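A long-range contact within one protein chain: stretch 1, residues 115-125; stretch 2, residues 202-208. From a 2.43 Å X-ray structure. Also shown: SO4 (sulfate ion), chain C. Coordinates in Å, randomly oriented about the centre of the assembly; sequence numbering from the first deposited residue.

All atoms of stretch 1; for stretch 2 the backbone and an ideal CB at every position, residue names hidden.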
# COMPACT_ATOMS: atom_id res chain seq x y z
N ALA A 115 17.22 -10.35 -5.82
CA ALA A 115 16.47 -10.88 -6.95
C ALA A 115 15.79 -9.76 -7.72
O ALA A 115 15.79 -9.74 -8.95
CB ALA A 115 15.45 -11.90 -6.48
N LEU A 116 15.21 -8.81 -6.99
CA LEU A 116 14.51 -7.69 -7.60
C LEU A 116 15.46 -6.84 -8.44
O LEU A 116 15.13 -6.45 -9.55
CB LEU A 116 13.82 -6.83 -6.54
CG LEU A 116 12.95 -5.69 -7.08
CD1 LEU A 116 11.91 -6.23 -8.04
CD2 LEU A 116 12.29 -4.94 -5.94
N ARG A 117 16.65 -6.57 -7.90
CA ARG A 117 17.65 -5.80 -8.64
C ARG A 117 18.07 -6.52 -9.92
O ARG A 117 18.17 -5.90 -10.98
CB ARG A 117 18.87 -5.53 -7.77
CG ARG A 117 18.59 -4.63 -6.58
CD ARG A 117 19.87 -4.21 -5.88
NE ARG A 117 20.60 -5.36 -5.33
CZ ARG A 117 20.52 -5.76 -4.06
NH1 ARG A 117 19.76 -5.11 -3.20
NH2 ARG A 117 21.22 -6.81 -3.66
N ALA A 118 18.31 -7.82 -9.83
CA ALA A 118 18.71 -8.62 -10.98
C ALA A 118 17.64 -8.58 -12.08
O ALA A 118 17.96 -8.40 -13.26
CB ALA A 118 18.99 -10.05 -10.57
N ALA A 119 16.39 -8.76 -11.69
CA ALA A 119 15.28 -8.77 -12.64
C ALA A 119 15.11 -7.41 -13.30
O ALA A 119 14.79 -7.32 -14.49
CB ALA A 119 13.99 -9.19 -11.95
N ALA A 120 15.33 -6.35 -12.53
CA ALA A 120 15.17 -4.99 -13.02
C ALA A 120 16.31 -4.59 -13.95
O ALA A 120 16.09 -4.02 -15.02
CB ALA A 120 15.08 -4.02 -11.86
N ARG A 121 17.53 -4.91 -13.54
CA ARG A 121 18.74 -4.56 -14.28
C ARG A 121 18.76 -5.15 -15.70
O ARG A 121 19.31 -4.55 -16.62
CB ARG A 121 19.97 -5.03 -13.50
CG ARG A 121 21.30 -4.81 -14.21
CD ARG A 121 22.47 -5.07 -13.27
NE ARG A 121 22.37 -6.36 -12.58
CZ ARG A 121 22.05 -6.50 -11.30
NH1 ARG A 121 21.80 -5.44 -10.55
NH2 ARG A 121 21.99 -7.71 -10.76
N ALA A 122 18.15 -6.32 -15.86
CA ALA A 122 18.16 -7.02 -17.14
C ALA A 122 17.25 -6.38 -18.18
O ALA A 122 17.32 -6.71 -19.37
CB ALA A 122 17.76 -8.47 -16.94
N ARG A 123 16.40 -5.46 -17.75
CA ARG A 123 15.39 -4.89 -18.64
C ARG A 123 15.72 -3.47 -19.10
O ARG A 123 15.01 -2.91 -19.94
CB ARG A 123 14.02 -4.91 -17.96
CG ARG A 123 13.55 -6.29 -17.55
CD ARG A 123 13.59 -7.24 -18.74
NE ARG A 123 12.85 -8.47 -18.47
CZ ARG A 123 12.73 -9.47 -19.34
NH1 ARG A 123 13.31 -9.40 -20.53
NH2 ARG A 123 12.04 -10.55 -19.01
N VAL A 124 16.79 -2.90 -18.56
CA VAL A 124 17.18 -1.53 -18.90
C VAL A 124 18.64 -1.45 -19.35
O VAL A 124 19.38 -2.42 -19.29
CB VAL A 124 16.96 -0.58 -17.72
CG1 VAL A 124 15.49 -0.49 -17.37
CG2 VAL A 124 17.77 -1.04 -16.51
N ALA A 125 19.04 -0.26 -19.80
CA ALA A 125 20.40 -0.04 -20.29
C ALA A 125 21.43 -0.17 -19.18
O ALA A 125 21.08 -0.29 -18.01
CB ALA A 125 20.50 1.33 -20.94
N UNK A 202 10.03 5.28 -19.88
CA UNK A 202 11.18 5.96 -20.46
C UNK A 202 12.45 5.12 -20.36
O UNK A 202 13.44 5.37 -21.05
CB UNK A 202 11.39 7.31 -19.77
N UNK A 203 12.42 4.12 -19.48
CA UNK A 203 13.55 3.23 -19.30
C UNK A 203 14.56 3.71 -18.27
O UNK A 203 15.71 3.28 -18.27
CB UNK A 203 14.26 3.03 -20.64
N UNK A 204 14.12 4.61 -17.40
CA UNK A 204 14.99 5.15 -16.36
C UNK A 204 15.29 4.11 -15.28
O UNK A 204 16.32 4.16 -14.62
CB UNK A 204 14.35 6.39 -15.73
N UNK A 205 14.37 3.16 -15.11
CA UNK A 205 14.59 2.04 -14.21
C UNK A 205 13.75 0.84 -14.63
O UNK A 205 12.79 0.98 -15.40
CB UNK A 205 14.27 2.44 -12.77
N UNK A 206 14.12 -0.34 -14.15
CA UNK A 206 13.45 -1.57 -14.53
C UNK A 206 12.18 -1.81 -13.74
O UNK A 206 11.15 -2.19 -14.29
CB UNK A 206 14.40 -2.76 -14.35
N UNK A 207 12.26 -1.59 -12.43
CA UNK A 207 11.08 -1.67 -11.58
C UNK A 207 10.98 -0.38 -10.77
O UNK A 207 11.96 0.36 -10.64
CB UNK A 207 11.14 -2.89 -10.66
N UNK A 208 9.80 -0.12 -10.24
CA UNK A 208 9.60 1.09 -9.46
C UNK A 208 8.67 0.85 -8.28
O UNK A 208 7.58 0.29 -8.43
CB UNK A 208 9.04 2.20 -10.35
S SO4 C . 23.52 -7.24 -6.89
O1 SO4 C . 24.87 -7.52 -7.37
O2 SO4 C . 23.48 -7.39 -5.44
O3 SO4 C . 22.58 -8.18 -7.50
O4 SO4 C . 23.15 -5.88 -7.25

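Position 202 has no atom of stretch 1 within 5.5 Å of its ideal CB, so stretch 1 sets no limit on size or charge. The residue is Arg202, its chain extended with chi1, chi2 and chi3 all t.

Position 203 is decided mainly by its own backbone. Phi/psi of 89/20 is left-handed, and at these angles a CB would be jammed against the carbonyl O of the preceding residue, whereas the nearest part of stretch 1, Val124 CG1, lies 5.0 Å from the ideal CB. Glycine is the clear expectation, and Gly203 is found, the first residue after a helix to leave helical angles. Gly203 O lies 3.9 Å from Val124 CG1.

At 204 CA-to-CB points away from stretch 1 and nothing there comes within 5.5 Å, so many side chains would suit, polar ones included. Glu204 is deposited. It forms a salt bridge within its own stretch, Glu204 OE2 lying 3.2 Å from Arg202 NH1, with a weak hydrogen bond at an N-H...acceptor angle of 133°.

Position 205 has extended angles (-155/161) and again turns its CB away, leaving the choice of side chain open. Cys205 has chi1 of 50° (p), and its side chain comes no nearer to stretch 1 than 5.6 Å, from Cys205 CB to Val124 CG1. The contact is made by backbone instead: Cys205 C is 3.5 Å from Val124 CG1.

Position 206 is the tightest. The CA of 206 lies 4.1 Å from Ala120 CA, and its CB direction runs toward the helix. The ideal CB would sit 2.2 Å from Ala120 O, a clash, although phi/psi of -82/-45 would be allowed for any ordinary residue. Here stretch 1, through Ala120 O, and not the local backbone, calls for glycine. Gly206 CA approaches Ala120 O to 3.6 Å, while Gly206 N packs 3.5 Å from Val124 CG1.

Position 207 points toward an apolar patch: its ideal CB is 4.3 Å from both Ala120 CB and Leu116 CD1. With no charge or polar side-chain group offered there, a medium aliphatic residue such as valine, isoleucine or leucine would be reasonable; CB alone does not choose among them. Val207, chi1 m, packs both methyls against two helix residues one turn apart; the closest pairs are Val207 CG1 to Ala120 CB at 3.7 Å and Val207 CG2 to Leu116 CD1 at 3.9 Å.

Position 208 turns its CB away, beyond 5.5 Å of stretch 1, which therefore cannot discriminate. The residue is Ala208.

Stretch 2, residues 202-208: RGECGVA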
# COMPACT_ATOMS: atom_id res chain seq x y z
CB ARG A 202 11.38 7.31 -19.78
CG ARG A 202 12.29 8.28 -20.50
CD ARG A 202 12.33 9.59 -19.74
NE ARG A 202 13.28 10.54 -20.30
CZ ARG A 202 13.63 11.67 -19.71
NH1 ARG A 202 13.11 11.99 -18.54
NH2 ARG A 202 14.50 12.49 -20.29
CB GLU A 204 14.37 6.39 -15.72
CG GLU A 204 14.04 7.50 -16.70
CD GLU A 204 13.60 8.78 -16.01
OE1 GLU A 204 14.16 9.10 -14.94
OE2 GLU A 204 12.71 9.47 -16.55
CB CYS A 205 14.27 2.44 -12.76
SG CYS A 205 12.67 3.23 -12.51
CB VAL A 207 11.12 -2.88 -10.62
CG1 VAL A 207 11.40 -4.15 -11.39
CG2 VAL A 207 12.17 -2.66 -9.54
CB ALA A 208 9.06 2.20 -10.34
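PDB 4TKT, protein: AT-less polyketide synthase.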